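Local coordinates for protein epimerase (Methylomonas sp. DH-1, PDB 7CJ7) that catalyses the manganese-dependent epimerisation of ketoses at C3, acting fastest on L-ribulose and also on D-ribulose, D-allulose and D-fructose, at residues 66-79 with 105-119. Sequence-based numbering, arbitrary orientation.
Sequences AHASLGLSAATDVT and GSELCGVIYCALGKY. With SOL (L-sorbose), chain C.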
loop_
_atom_site.group_PDB
_atom_site.type_symbol
_atom_site.label_atom_id
_atom_site.label_comp_id
_atom_site.label_asym_id
_atom_site.label_seq_id
_atom_site.Cartn_x
_atom_site.Cartn_y
_atom_site.Cartn_z
ATOM N N ALA A 66 -22.490 18.984 2.260
ATOM C CA ALA A 66 -22.019 17.603 2.479
ATOM C C ALA A 66 -21.977 16.850 1.151
ATOM O O ALA A 66 -22.863 17.051 0.305
ATOM C CB ALA A 66 -22.896 16.908 3.491
ATOM N N HIS A 67 -20.944 16.037 0.982
ATOM C CA HIS A 67 -20.886 14.947 -0.014
ATOM C C HIS A 67 -20.687 13.657 0.777
ATOM O O HIS A 67 -20.475 13.728 1.986
ATOM C CB HIS A 67 -19.797 15.202 -1.065
ATOM C CG HIS A 67 -20.016 16.427 -1.881
ATOM N ND1 HIS A 67 -21.180 16.634 -2.616
ATOM C CD2 HIS A 67 -19.225 17.500 -2.101
ATOM C CE1 HIS A 67 -21.084 17.784 -3.259
ATOM N NE2 HIS A 67 -19.892 18.335 -2.958
ATOM N N ALA A 68 -20.768 12.506 0.136
ATOM C CA ALA A 68 -20.654 11.219 0.850
ATOM C C ALA A 68 -19.705 10.296 0.094
ATOM O O ALA A 68 -19.713 10.298 -1.124
ATOM C CB ALA A 68 -22.017 10.601 1.017
ATOM N N SER A 69 -18.935 9.517 0.836
ATOM C CA SER A 69 -18.074 8.447 0.296
ATOM C C SER A 69 -18.394 7.170 1.065
ATOM O O SER A 69 -18.888 7.259 2.207
ATOM C CB SER A 69 -16.614 8.823 0.388
ATOM O OG SER A 69 -16.200 8.937 1.739
ATOM N N LEU A 70 -18.146 6.017 0.456
ATOM C CA LEU A 70 -18.202 4.748 1.207
ATOM C C LEU A 70 -17.329 3.717 0.508
ATOM O O LEU A 70 -16.861 3.978 -0.595
ATOM C CB LEU A 70 -19.654 4.289 1.314
ATOM C CG LEU A 70 -20.341 3.992 -0.014
ATOM C CD1 LEU A 70 -20.021 2.583 -0.494
ATOM C CD2 LEU A 70 -21.839 4.200 0.092
ATOM N N GLY A 71 -17.065 2.632 1.215
ATOM C CA GLY A 71 -16.574 1.375 0.650
ATOM C C GLY A 71 -17.573 0.283 0.934
ATOM O O GLY A 71 -18.195 0.318 2.003
ATOM N N LEU A 72 -17.760 -0.648 0.008
ATOM C CA LEU A 72 -18.594 -1.835 0.298
ATOM C C LEU A 72 -17.773 -2.806 1.156
ATOM O O LEU A 72 -16.591 -2.552 1.383
ATOM C CB LEU A 72 -19.045 -2.450 -1.025
ATOM C CG LEU A 72 -19.828 -1.500 -1.929
ATOM C CD1 LEU A 72 -20.047 -2.127 -3.291
ATOM C CD2 LEU A 72 -21.160 -1.116 -1.294
ATOM N N SER A 73 -18.401 -3.868 1.638
ATOM C CA SER A 73 -17.757 -4.951 2.411
ATOM C C SER A 73 -18.016 -6.276 1.695
ATOM O O SER A 73 -18.712 -6.249 0.653
ATOM C CB SER A 73 -18.273 -4.964 3.820
ATOM O OG SER A 73 -19.632 -5.363 3.838
ATOM N N ALA A 74 -17.447 -7.378 2.193
ATOM C CA ALA A 74 -17.650 -8.728 1.620
ATOM C C ALA A 74 -19.154 -8.987 1.461
ATOM O O ALA A 74 -19.558 -9.526 0.430
ATOM C CB ALA A 74 -16.983 -9.780 2.480
ATOM N N ALA A 75 -19.971 -8.567 2.426
ATOM C CA ALA A 75 -21.420 -8.880 2.456
ATOM C C ALA A 75 -22.173 -8.114 1.353
ATOM O O ALA A 75 -23.292 -8.532 1.006
ATOM C CB ALA A 75 -21.966 -8.573 3.829
ATOM N N THR A 76 -21.584 -7.044 0.809
ATOM C CA THR A 76 -22.251 -6.099 -0.124
ATOM C C THR A 76 -21.420 -5.889 -1.400
ATOM O O THR A 76 -21.670 -4.904 -2.107
ATOM C CB THR A 76 -22.522 -4.759 0.570
ATOM O OG1 THR A 76 -21.311 -4.284 1.155
ATOM C CG2 THR A 76 -23.581 -4.851 1.642
ATOM N N ASP A 77 -20.496 -6.799 -1.705
ATOM C CA ASP A 77 -19.532 -6.660 -2.828
ATOM C C ASP A 77 -20.239 -6.860 -4.174
ATOM O O ASP A 77 -20.546 -8.010 -4.503
ATOM C CB ASP A 77 -18.398 -7.667 -2.663
ATOM C CG ASP A 77 -17.269 -7.503 -3.666
ATOM O OD1 ASP A 77 -17.440 -6.717 -4.627
ATOM O OD2 ASP A 77 -16.218 -8.166 -3.471
ATOM N N VAL A 78 -20.439 -5.792 -4.945
ATOM C CA VAL A 78 -21.194 -5.827 -6.235
ATOM C C VAL A 78 -20.385 -6.512 -7.344
ATOM O O VAL A 78 -20.975 -6.704 -8.426
ATOM C CB VAL A 78 -21.647 -4.426 -6.679
ATOM C CG1 VAL A 78 -22.733 -3.892 -5.758
ATOM C CG2 VAL A 78 -20.482 -3.447 -6.819
ATOM N N THR A 79 -19.126 -6.898 -7.096
ATOM C CA THR A 79 -18.303 -7.713 -8.036
ATOM C C THR A 79 -18.595 -9.207 -7.844
ATOM O O THR A 79 -18.216 -10.008 -8.723
ATOM C CB THR A 79 -16.796 -7.487 -7.865
ATOM O OG1 THR A 79 -16.373 -8.035 -6.613
ATOM C CG2 THR A 79 -16.417 -6.025 -7.955
ATOM N N GLY A 105 -26.768 16.848 -0.997
ATOM C CA GLY A 105 -25.464 16.598 -1.639
ATOM C C GLY A 105 -25.643 16.109 -3.062
ATOM O O GLY A 105 -26.747 15.670 -3.389
ATOM N N SER A 106 -24.592 16.186 -3.881
ATOM C CA SER A 106 -24.648 15.859 -5.331
ATOM C C SER A 106 -23.531 14.893 -5.734
ATOM O O SER A 106 -23.457 14.576 -6.935
ATOM C CB SER A 106 -24.594 17.117 -6.150
ATOM O OG SER A 106 -23.482 17.903 -5.764
ATOM N N GLU A 107 -22.678 14.450 -4.802
ATOM C CA GLU A 107 -21.543 13.545 -5.138
ATOM C C GLU A 107 -21.518 12.345 -4.192
ATOM O O GLU A 107 -21.390 12.552 -2.969
ATOM C CB GLU A 107 -20.212 14.293 -5.065
ATOM C CG GLU A 107 -20.154 15.510 -5.966
ATOM C CD GLU A 107 -20.108 15.212 -7.456
ATOM O OE1 GLU A 107 -19.783 14.055 -7.827
ATOM O OE2 GLU A 107 -20.384 16.146 -8.253
ATOM N N LEU A 108 -21.661 11.139 -4.754
ATOM C CA LEU A 108 -21.405 9.874 -4.033
ATOM C C LEU A 108 -20.104 9.304 -4.586
ATOM O O LEU A 108 -20.055 9.015 -5.786
ATOM C CB LEU A 108 -22.556 8.889 -4.244
ATOM C CG LEU A 108 -22.337 7.535 -3.575
ATOM C CD1 LEU A 108 -22.337 7.704 -2.070
ATOM C CD2 LEU A 108 -23.384 6.521 -3.993
ATOM N N CYS A 109 -19.066 9.215 -3.759
ATOM C CA CYS A 109 -17.709 8.869 -4.239
ATOM C C CYS A 109 -17.096 7.775 -3.361
ATOM O O CYS A 109 -17.781 7.241 -2.473
ATOM C CB CYS A 109 -16.841 10.120 -4.312
ATOM S SG CYS A 109 -16.400 10.802 -2.694
ATOM N N GLY A 110 -15.863 7.390 -3.669
ATOM C CA GLY A 110 -15.159 6.337 -2.930
ATOM C C GLY A 110 -15.214 4.993 -3.639
ATOM O O GLY A 110 -15.421 4.937 -4.870
ATOM N N VAL A 111 -14.988 3.932 -2.877
ATOM C CA VAL A 111 -14.882 2.555 -3.417
ATOM C C VAL A 111 -16.292 1.966 -3.444
ATOM O O VAL A 111 -16.624 1.118 -2.594
ATOM C CB VAL A 111 -13.864 1.735 -2.610
ATOM C CG1 VAL A 111 -13.716 0.328 -3.175
ATOM C CG2 VAL A 111 -12.517 2.444 -2.591
ATOM N N ILE A 112 -17.092 2.432 -4.401
ATOM C CA ILE A 112 -18.541 2.100 -4.501
ATOM C C ILE A 112 -18.737 0.924 -5.457
ATOM O O ILE A 112 -19.877 0.485 -5.596
ATOM C CB ILE A 112 -19.349 3.337 -4.935
ATOM C CG1 ILE A 112 -18.792 3.969 -6.213
ATOM C CG2 ILE A 112 -19.434 4.351 -3.806
ATOM C CD1 ILE A 112 -19.641 5.097 -6.753
ATOM N N TYR A 113 -17.665 0.442 -6.094
ATOM C CA TYR A 113 -17.732 -0.528 -7.214
ATOM C C TYR A 113 -17.206 -1.904 -6.775
ATOM O O TYR A 113 -17.208 -2.832 -7.594
ATOM C CB TYR A 113 -16.932 0.009 -8.404
ATOM C CG TYR A 113 -15.521 0.367 -8.037
ATOM C CD1 TYR A 113 -14.524 -0.592 -8.054
ATOM C CD2 TYR A 113 -15.188 1.649 -7.624
ATOM C CE1 TYR A 113 -13.222 -0.289 -7.691
ATOM C CE2 TYR A 113 -13.888 1.972 -7.274
ATOM C CZ TYR A 113 -12.905 0.996 -7.293
ATOM O OH TYR A 113 -11.620 1.293 -6.939
ATOM N N CYS A 114 -16.797 -2.046 -5.519
ATOM C CA CYS A 114 -16.285 -3.330 -4.972
ATOM C C CYS A 114 -16.170 -3.258 -3.446
ATOM O O CYS A 114 -16.409 -2.174 -2.871
ATOM C CB CYS A 114 -14.925 -3.665 -5.563
ATOM S SG CYS A 114 -13.611 -2.577 -4.969
ATOM N N ALA A 115 -15.811 -4.375 -2.815
ATOM C CA ALA A 115 -15.473 -4.408 -1.375
ATOM C C ALA A 115 -14.155 -3.654 -1.171
ATOM O O ALA A 115 -13.171 -3.929 -1.894
ATOM C CB ALA A 115 -15.398 -5.830 -0.879
ATOM N N LEU A 116 -14.142 -2.698 -0.250
ATOM C CA LEU A 116 -12.909 -1.967 0.140
ATOM C C LEU A 116 -12.078 -2.912 1.001
ATOM O O LEU A 116 -12.586 -3.325 2.060
ATOM C CB LEU A 116 -13.291 -0.707 0.918
ATOM C CG LEU A 116 -12.123 0.138 1.418
ATOM C CD1 LEU A 116 -11.325 0.696 0.264
ATOM C CD2 LEU A 116 -12.615 1.263 2.316
ATOM N N GLY A 117 -10.876 -3.269 0.552
ATOM C CA GLY A 117 -9.946 -4.085 1.355
ATOM C C GLY A 117 -9.146 -5.062 0.518
ATOM O O GLY A 117 -9.116 -4.906 -0.712
ATOM N N LYS A 118 -8.481 -6.009 1.182
ATOM C CA LYS A 118 -7.412 -6.827 0.555
ATOM C C LYS A 118 -7.998 -8.117 -0.018
ATOM O O LYS A 118 -8.194 -9.064 0.740
ATOM C CB LYS A 118 -6.299 -7.189 1.540
ATOM C CG LYS A 118 -5.083 -7.793 0.845
ATOM C CD LYS A 118 -4.125 -8.557 1.723
ATOM C CE LYS A 118 -2.856 -7.783 1.983
ATOM N NZ LYS A 118 -3.166 -6.534 2.711
ATOM N N TYR A 119 -8.219 -8.156 -1.323
ATOM C CA TYR A 119 -8.714 -9.362 -2.023
ATOM C C TYR A 119 -7.607 -10.402 -1.968
ATOM O O TYR A 119 -6.433 -10.055 -2.093
ATOM C CB TYR A 119 -9.095 -9.027 -3.463
ATOM C CG TYR A 119 -10.448 -8.379 -3.601
ATOM C CD1 TYR A 119 -11.592 -9.150 -3.706
ATOM C CD2 TYR A 119 -10.594 -7.002 -3.610
ATOM C CE1 TYR A 119 -12.843 -8.577 -3.855
ATOM C CE2 TYR A 119 -11.840 -6.415 -3.748
ATOM C CZ TYR A 119 -12.969 -7.207 -3.873
ATOM O OH TYR A 119 -14.209 -6.655 -4.012
HETATM C C1 SOL C . -9.679 4.624 1.150
HETATM O O1 SOL C . -8.302 4.331 1.183
HETATM C C2 SOL C . -9.940 6.022 0.690
HETATM O O2 SOL C . -9.103 6.627 0.041
HETATM C C3 SOL C . -11.249 6.685 1.094
HETATM O O3 SOL C . -11.541 7.777 0.253
HETATM C C4 SOL C . -12.402 5.688 1.093
HETATM O O4 SOL C . -12.578 5.168 -0.226
HETATM C C5 SOL C . -13.732 6.287 1.557
HETATM O O5 SOL C . -14.776 5.337 1.348
HETATM C C6 SOL C . -13.734 6.702 3.013
HETATM O O6 SOL C . -14.988 7.294 3.364
HETATM O O HOH W 1 -14.780 -2.932 3.411
#
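Neighbouring parallel strands 65-72 and 107-112 of the TIM barrel meet here, joined by helix 83-102 in a beta-alpha-beta unit, and Ser69 and Cys109 bridge them beside the sugar pocket. Ala68 N donates to Glu107 O in a nearly straight bond, Ala68 O accepts from Cys109 N at 2.9 Å, and Leu70 N follows with Cys109 O. Inside the barrel Ser69 CB packs on Cys109 SG, while Ser69 OG accepts from O6 of L-sorbose at 2.6 Å and also bonds Glu41. Gly110 and Val111 line the pocket as well; Val111 CG2 lies 3.6 Å from sugar O4. Toward the N-terminal ends of the two strands, Glu107 CG sits over one face of the His67 ring, 3.9 Å from its centroid, a CH-pi contact. The polar ends turn to other partners, His67 NE2 to Glu8 and the Glu107 carboxylate to Lys5 and Asn148. On the helix side, Leu70 spreads its two methyls, CD2 against Leu108 CD1 and CD1 against Ile112 CG2. Farther along the chain the two segments stay together: Leu116 N donates to Leu72 O, and one water ties Leu72 O to Leu116 O. Asp77 reaches the Tyr119 hydroxyl because its chi1 of -173° swings CG away from the backbone N. Thr79 N and OG1 both grip Asp77 OD1 from the same face, the former closing an Asx turn, which should fix the carboxylate's rotation. An alanine in place of Asp77 is likely to undo that turn and leave the Tyr119 hydroxyl without its acceptor. Asp77 OD2 comes in at the edge of the Tyr119 ring, near its plane, and accepts from Tyr119 OH at 2.6 Å, while that hydroxyl accepts from Ala115 N at 3.0 Å.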